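Local coordinates for protein beta-glucoside phosphorylase BglX (Unidentified, PDB 5VQE) that probably cleaves beta-glucosides by transferring the glucosyl group to phosphate, as a phosphorylase of glycoside hydrolase family 3, at residues 403-408 and 469-474; 436-441 and 539-544; 461-466 and 502-507. One frame throughout, in Å; residues are numbered along the deposited sequence.

Interaction 1 (403-408 and 469-474); sequences LPLSPQ and LFIYYA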
# COMPACT_ATOMS: atom_id res chain seq x y z
N LEU A 403 31.84 -10.75 7.40
CA LEU A 403 31.35 -11.19 6.11
C LEU A 403 32.51 -11.47 5.16
O LEU A 403 33.54 -10.79 5.23
CB LEU A 403 30.43 -10.13 5.51
CG LEU A 403 29.24 -9.74 6.40
CD1 LEU A 403 28.36 -8.69 5.72
CD2 LEU A 403 28.41 -10.96 6.79
N PRO A 404 32.39 -12.47 4.27
CA PRO A 404 31.24 -13.37 4.18
C PRO A 404 31.22 -14.42 5.30
O PRO A 404 32.28 -14.81 5.79
CB PRO A 404 31.44 -14.04 2.82
CG PRO A 404 32.90 -14.01 2.60
CD PRO A 404 33.39 -12.75 3.22
N LEU A 405 30.03 -14.85 5.68
CA LEU A 405 29.90 -15.89 6.69
C LEU A 405 30.46 -17.21 6.19
O LEU A 405 30.42 -17.52 4.99
CB LEU A 405 28.44 -16.06 7.09
CG LEU A 405 27.75 -14.82 7.65
CD1 LEU A 405 26.31 -15.14 7.98
CD2 LEU A 405 28.48 -14.30 8.88
N SER A 406 30.99 -18.00 7.12
CA SER A 406 31.54 -19.31 6.84
C SER A 406 31.41 -20.20 8.06
O SER A 406 31.77 -19.76 9.17
CB SER A 406 33.00 -19.22 6.42
OG SER A 406 33.59 -20.50 6.46
N PRO A 407 30.94 -21.44 7.92
CA PRO A 407 30.96 -22.36 9.06
C PRO A 407 32.35 -22.53 9.67
O PRO A 407 32.45 -22.88 10.85
CB PRO A 407 30.46 -23.68 8.47
CG PRO A 407 29.68 -23.29 7.27
CD PRO A 407 30.33 -22.06 6.73
N GLN A 408 33.41 -22.27 8.91
CA GLN A 408 34.76 -22.39 9.45
C GLN A 408 35.19 -21.14 10.21
O GLN A 408 36.26 -21.15 10.83
CB GLN A 408 35.74 -22.70 8.32
CG GLN A 408 35.62 -24.12 7.79
CD GLN A 408 34.38 -24.35 6.95
OE1 GLN A 408 33.98 -23.49 6.17
NE2 GLN A 408 33.76 -25.52 7.10
N LEU A 469 27.93 -17.00 16.84
CA LEU A 469 27.29 -15.91 16.12
C LEU A 469 25.81 -15.83 16.50
O LEU A 469 25.13 -16.86 16.56
CB LEU A 469 27.45 -16.10 14.61
CG LEU A 469 26.72 -15.13 13.68
CD1 LEU A 469 27.31 -13.73 13.77
CD2 LEU A 469 26.78 -15.66 12.24
N PHE A 470 25.32 -14.62 16.74
CA PHE A 470 23.90 -14.33 16.83
C PHE A 470 23.46 -13.77 15.48
O PHE A 470 24.12 -12.88 14.93
CB PHE A 470 23.59 -13.29 17.91
CG PHE A 470 23.51 -13.83 19.32
CD1 PHE A 470 22.37 -14.48 19.77
CD2 PHE A 470 24.57 -13.64 20.19
CE1 PHE A 470 22.30 -14.95 21.08
CE2 PHE A 470 24.50 -14.11 21.51
CZ PHE A 470 23.37 -14.76 21.94
N ILE A 471 22.32 -14.24 14.96
CA ILE A 471 21.68 -13.64 13.80
C ILE A 471 20.25 -13.27 14.18
O ILE A 471 19.52 -14.10 14.72
CB ILE A 471 21.68 -14.56 12.57
CG1 ILE A 471 23.12 -14.94 12.20
CG2 ILE A 471 20.98 -13.84 11.40
CD1 ILE A 471 23.24 -15.73 10.90
N TYR A 472 19.86 -12.02 13.88
CA TYR A 472 18.49 -11.55 14.09
C TYR A 472 17.71 -11.50 12.78
O TYR A 472 18.19 -10.95 11.79
CB TYR A 472 18.50 -10.17 14.75
CG TYR A 472 18.83 -10.25 16.22
CD1 TYR A 472 20.13 -10.43 16.65
CD2 TYR A 472 17.83 -10.18 17.18
CE1 TYR A 472 20.43 -10.53 17.99
CE2 TYR A 472 18.12 -10.28 18.52
CZ TYR A 472 19.43 -10.45 18.92
OH TYR A 472 19.73 -10.56 20.26
N TYR A 473 16.50 -12.07 12.80
CA TYR A 473 15.55 -11.98 11.69
C TYR A 473 14.40 -11.11 12.17
O TYR A 473 13.55 -11.56 12.94
CB TYR A 473 15.07 -13.37 11.27
CG TYR A 473 14.31 -13.41 9.97
CD1 TYR A 473 13.04 -12.85 9.86
CD2 TYR A 473 14.85 -14.04 8.85
CE1 TYR A 473 12.34 -12.90 8.66
CE2 TYR A 473 14.16 -14.09 7.66
CZ TYR A 473 12.91 -13.52 7.56
OH TYR A 473 12.23 -13.58 6.37
N ALA A 474 14.38 -9.85 11.72
CA ALA A 474 13.40 -8.87 12.17
C ALA A 474 12.38 -8.62 11.07
O ALA A 474 12.75 -8.23 9.96
CB ALA A 474 14.09 -7.56 12.56
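Leu-405 and Leu-469 meet methyl to methyl on one face of the six-stranded mixed sheet in the C-terminal part of this family 3 enzyme, an alpha/beta sandwich set apart from the TIM-barrel domain that carries the sugar pocket. The two side chains stand at about a right angle, so they touch at CD2 of each, 4.0 Å apart, and do not lie alongside one another. Leu-469 turns CG away from its own backbone N (chi1 174°), and this sends its branch off the strand toward the loop. Leu-405 reaches in from the irregular chain that leads into strand 412-419. Its other methyl, CD1, faces the CD1 of Ile-471 more loosely at 4.3 Å. Leu-469 and Ile-471 lie two apart on the strand and therefore share a face, on which Ile-413 and Phe-434 also pack against Ile-471. Branched aliphatic residues suit such a buried seam, since their methyls meet apolar neighbours from several directions and bring no polar group that needs a partner. Beyond the leucine the loop is shaped by an ST turn, in which the backbone N of Gln-408 donates to Ser-406 OG at 3.0 Å.

Interaction 2 (436-441 and 539-544); sequences GLLEKE and MMIEKL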
# COMPACT_ATOMS: atom_id res chain seq x y z
N GLY A 436 16.70 -23.17 7.61
CA GLY A 436 17.08 -24.35 6.84
C GLY A 436 18.20 -24.09 5.85
O GLY A 436 19.07 -24.94 5.66
N LEU A 437 18.18 -22.93 5.20
CA LEU A 437 19.21 -22.63 4.21
C LEU A 437 20.56 -22.41 4.86
O LEU A 437 21.59 -22.75 4.26
CB LEU A 437 18.81 -21.42 3.36
CG LEU A 437 17.58 -21.61 2.46
CD1 LEU A 437 17.30 -20.32 1.69
CD2 LEU A 437 17.74 -22.78 1.50
N LEU A 438 20.60 -21.85 6.08
CA LEU A 438 21.87 -21.76 6.80
C LEU A 438 22.40 -23.14 7.12
O LEU A 438 23.60 -23.41 6.98
CB LEU A 438 21.70 -20.95 8.09
CG LEU A 438 21.55 -19.44 7.97
CD1 LEU A 438 21.26 -18.83 9.34
CD2 LEU A 438 22.80 -18.82 7.39
N GLU A 439 21.52 -24.03 7.56
CA GLU A 439 21.93 -25.39 7.87
C GLU A 439 22.48 -26.09 6.63
O GLU A 439 23.49 -26.80 6.71
CB GLU A 439 20.74 -26.14 8.48
CG GLU A 439 20.41 -25.65 9.89
CD GLU A 439 19.07 -26.13 10.42
OE1 GLU A 439 18.17 -26.41 9.61
OE2 GLU A 439 18.93 -26.22 11.65
N LYS A 440 21.85 -25.87 5.48
CA LYS A 440 22.37 -26.44 4.23
C LYS A 440 23.79 -25.98 3.94
O LYS A 440 24.59 -26.75 3.39
CB LYS A 440 21.44 -26.07 3.07
N GLU A 441 24.14 -24.74 4.31
CA GLU A 441 25.50 -24.25 4.11
C GLU A 441 26.52 -24.90 5.03
O GLU A 441 27.73 -24.75 4.79
CB GLU A 441 25.55 -22.73 4.33
CG GLU A 441 24.71 -21.91 3.36
CD GLU A 441 25.18 -22.00 1.92
OE1 GLU A 441 26.41 -22.06 1.68
OE2 GLU A 441 24.31 -22.01 1.03
N MET A 539 18.07 -14.76 -1.59
CA MET A 539 19.13 -13.86 -2.02
C MET A 539 19.95 -13.35 -0.83
O MET A 539 21.15 -13.09 -0.97
CB MET A 539 18.55 -12.69 -2.81
CG MET A 539 18.08 -13.05 -4.21
SD MET A 539 19.34 -13.94 -5.17
CE MET A 539 20.71 -12.82 -5.05
N MET A 540 19.33 -13.22 0.34
CA MET A 540 20.10 -12.89 1.54
C MET A 540 21.17 -13.95 1.79
O MET A 540 22.33 -13.62 2.07
CB MET A 540 19.15 -12.79 2.74
CG MET A 540 19.85 -12.44 4.05
SD MET A 540 20.54 -10.78 4.06
CE MET A 540 19.06 -9.82 4.27
N ILE A 541 20.79 -15.22 1.72
CA ILE A 541 21.74 -16.31 1.90
C ILE A 541 22.90 -16.17 0.92
O ILE A 541 24.07 -16.24 1.30
CB ILE A 541 21.03 -17.67 1.74
CG1 ILE A 541 20.21 -17.99 2.99
CG2 ILE A 541 22.03 -18.80 1.44
CD1 ILE A 541 21.04 -18.27 4.25
N GLU A 542 22.59 -15.96 -0.37
CA GLU A 542 23.66 -15.84 -1.35
C GLU A 542 24.62 -14.72 -0.98
O GLU A 542 25.84 -14.86 -1.14
CB GLU A 542 23.07 -15.60 -2.75
CG GLU A 542 22.20 -16.74 -3.24
CD GLU A 542 22.95 -18.06 -3.28
OE1 GLU A 542 24.04 -18.08 -3.87
OE2 GLU A 542 22.46 -19.06 -2.72
N LYS A 543 24.10 -13.61 -0.47
CA LYS A 543 24.96 -12.46 -0.21
C LYS A 543 25.74 -12.63 1.08
O LYS A 543 26.91 -12.22 1.17
CB LYS A 543 24.11 -11.19 -0.20
CG LYS A 543 23.58 -10.83 -1.58
CD LYS A 543 22.41 -9.85 -1.51
CE LYS A 543 21.70 -9.74 -2.85
NZ LYS A 543 22.63 -9.37 -3.96
N LEU A 544 25.13 -13.22 2.10
CA LEU A 544 25.85 -13.48 3.34
C LEU A 544 27.02 -14.43 3.10
O LEU A 544 28.09 -14.27 3.69
CB LEU A 544 24.91 -14.05 4.40
CG LEU A 544 23.84 -13.08 4.91
CD1 LEU A 544 22.88 -13.82 5.83
CD2 LEU A 544 24.46 -11.91 5.62
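Ile-541 is the centre of this helix pair, with CG1, CG2 and CD1 all in contact with helix 429-441. The axes of the two short segments run 10.6 Å apart and in roughly the same sense, 35° between them, on one side of the mixed sheet. CG1 of Ile-541 rests on the CB of Leu-437 at 3.7 Å, and Leu-437 CD1 comes almost as close to that same CG1. The bend of the isoleucine at chi2 (-68°) carries its CD1 onward to Leu-438, whose CD2 it meets at 3.6 Å. Leu-438 starts off to the flank of its helix and only its branched tip reaches the neighbour; Val-445 of the sheet also touches it. A beta-branched residue fits here because one short side chain can serve two leucines and still offer CG2 to a third partner. That partner is Glu-441, whose OE2 lies 4.0 Å from Ile-541 CG2, while the carboxylate is salt-bridged to Arg-547, which also pairs with Glu-542. The contact is thus apolar in the middle and charged at one margin, where a single arginine probably offsets two nearby carboxylates and allows an acidic group to border the hydrophobic seam.

Interaction 3 (461-466 and 502-507); sequences EDLKRD and CDVPTL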
# COMPACT_ATOMS: atom_id res chain seq x y z
N GLU A 461 30.67 -16.99 29.55
CA GLU A 461 31.70 -17.87 29.00
C GLU A 461 31.07 -19.14 28.45
O GLU A 461 31.46 -19.61 27.38
CB GLU A 461 32.75 -18.19 30.07
CG GLU A 461 33.88 -19.11 29.62
CD GLU A 461 34.76 -18.53 28.51
OE1 GLU A 461 34.61 -17.33 28.18
OE2 GLU A 461 35.62 -19.28 27.97
N ASP A 462 30.07 -19.69 29.15
CA ASP A 462 29.30 -20.80 28.61
C ASP A 462 28.69 -20.43 27.26
O ASP A 462 28.80 -21.17 26.28
CB ASP A 462 28.18 -21.21 29.57
CG ASP A 462 28.69 -21.81 30.87
OD1 ASP A 462 29.77 -22.42 30.90
OD2 ASP A 462 27.97 -21.66 31.88
N LEU A 463 28.02 -19.28 27.22
CA LEU A 463 27.43 -18.81 25.97
C LEU A 463 28.47 -18.77 24.85
O LEU A 463 28.21 -19.22 23.73
CB LEU A 463 26.82 -17.42 26.17
CG LEU A 463 26.09 -16.82 24.98
CD1 LEU A 463 24.77 -17.55 24.72
CD2 LEU A 463 25.84 -15.33 25.21
N LYS A 464 29.65 -18.20 25.13
CA LYS A 464 30.68 -18.10 24.10
C LYS A 464 31.20 -19.47 23.69
O LYS A 464 31.59 -19.67 22.53
CB LYS A 464 31.85 -17.25 24.59
CG LYS A 464 31.52 -15.79 24.78
CD LYS A 464 32.55 -15.11 25.68
CE LYS A 464 33.46 -14.17 24.93
NZ LYS A 464 34.44 -13.51 25.85
N ARG A 465 31.24 -20.41 24.64
CA ARG A 465 31.61 -21.78 24.31
C ARG A 465 30.59 -22.41 23.37
O ARG A 465 30.95 -23.20 22.49
CB ARG A 465 31.73 -22.60 25.60
CG ARG A 465 31.84 -24.11 25.42
CD ARG A 465 31.48 -24.86 26.70
NE ARG A 465 30.41 -25.83 26.47
CZ ARG A 465 29.20 -25.80 27.03
NH1 ARG A 465 28.32 -26.75 26.72
NH2 ARG A 465 28.85 -24.85 27.90
N ASP A 466 29.32 -22.07 23.55
CA ASP A 466 28.23 -22.68 22.81
C ASP A 466 27.79 -21.88 21.59
O ASP A 466 27.00 -22.39 20.79
CB ASP A 466 27.01 -22.88 23.72
CG ASP A 466 27.25 -23.90 24.80
OD1 ASP A 466 28.04 -24.84 24.56
OD2 ASP A 466 26.64 -23.78 25.88
N CYS A 502 29.48 -7.20 22.35
CA CYS A 502 30.91 -7.16 22.57
C CYS A 502 31.48 -8.49 23.05
O CYS A 502 32.70 -8.63 23.13
CB CYS A 502 31.26 -6.07 23.59
SG CYS A 502 30.79 -4.43 23.05
N ASP A 503 30.61 -9.45 23.36
CA ASP A 503 31.00 -10.78 23.81
C ASP A 503 30.78 -11.85 22.75
O ASP A 503 31.53 -12.82 22.71
CB ASP A 503 30.21 -11.16 25.06
CG ASP A 503 30.58 -10.32 26.27
OD1 ASP A 503 31.70 -10.49 26.80
OD2 ASP A 503 29.76 -9.46 26.69
N VAL A 504 29.78 -11.69 21.90
CA VAL A 504 29.49 -12.63 20.82
C VAL A 504 29.17 -11.84 19.55
O VAL A 504 28.31 -10.95 19.59
CB VAL A 504 28.33 -13.56 21.20
CG1 VAL A 504 28.05 -14.55 20.08
CG2 VAL A 504 28.64 -14.30 22.50
N PRO A 505 29.82 -12.13 18.43
CA PRO A 505 29.47 -11.43 17.18
C PRO A 505 27.98 -11.51 16.90
O PRO A 505 27.36 -12.57 17.03
CB PRO A 505 30.29 -12.17 16.12
CG PRO A 505 31.46 -12.72 16.87
CD PRO A 505 30.91 -13.10 18.22
N THR A 506 27.38 -10.37 16.54
CA THR A 506 25.95 -10.28 16.32
C THR A 506 25.67 -9.62 14.97
O THR A 506 26.21 -8.54 14.68
CB THR A 506 25.27 -9.51 17.46
OG1 THR A 506 25.48 -10.20 18.69
CG2 THR A 506 23.77 -9.39 17.23
N LEU A 507 24.83 -10.27 14.17
CA LEU A 507 24.41 -9.77 12.86
C LEU A 507 22.91 -9.55 12.89
O LEU A 507 22.16 -10.42 13.34
CB LEU A 507 24.79 -10.79 11.78
CG LEU A 507 24.20 -10.61 10.37
CD1 LEU A 507 24.77 -9.37 9.73
CD2 LEU A 507 24.50 -11.85 9.54
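Leu-463 and Lys-464 of the short helix 460-466 pack against the loop that leads into strand 506-510, at one end of the mixed sheet in the C-terminal alpha/beta sandwich. The apolar part gathers round Val-504. Its CG2 touches CD2 of Leu-463 at 4.0 Å and is equally near CG of Lys-464, so a leucine methyl and a lysine methylene share one valine methyl. Leu-463 extends toward the valine because its chi1 of -176° swings CG to the far side from the backbone N, and Phe-470 of the adjoining strand packs on both residues. Val-504 is suited to this buried spot: it is compact, and its second methyl, CG1, packs against the ring of Phe-470.

The polar contacts lie toward solvent, on the exposed Lys-464. Its chain passes across the backbone carbonyl of Asp-503, with CE 3.2 Å from Asp-503 O, a close approach consistent with a methylene that the ammonium group probably polarises. The bend at chi3 (108°) turns the end of the chain so that CE, as well as CG, lies near that oxygen. NZ then ends 4.2 Å from Asp-503 OD1, too far for a salt bridge, though the charges probably still attract.

Within the helix, Asp-466 sets its carboxylate carbon over one face of the Arg-465 guanidinium, and NH1 lies 2.9 Å from OD1 of Asp-466, an attraction of charges with no N-H aimed at the oxygen.

Lysine fits the boundary because its CG can pack on the valine while the rest of the chain runs past a carbonyl. The contact probably depends more on close packing of the aliphatic chain than on charge.

From the N terminus, the chain first supplies loop 403-408, which leads into strand 412-419, then helix 429-441, helix 460-466 and strand 469-475. Interaction 1 closes the first loop when that strand returns beside 403-408. Strand 506-510 follows, and interaction 3 joins the loop before it to helix 460-466. Helix 534-544 comes last, closing interaction 2 across a long loop that contains both segments of interaction 3. Interaction 1 crosses both of the others. Strands 469-475 and 506-510 are sheet neighbours, linking interactions 1 and 3 through backbone hydrogen bonds. Leu-405 N probably bonds to Leu-544 O, tying loop 403-408 to the last helix.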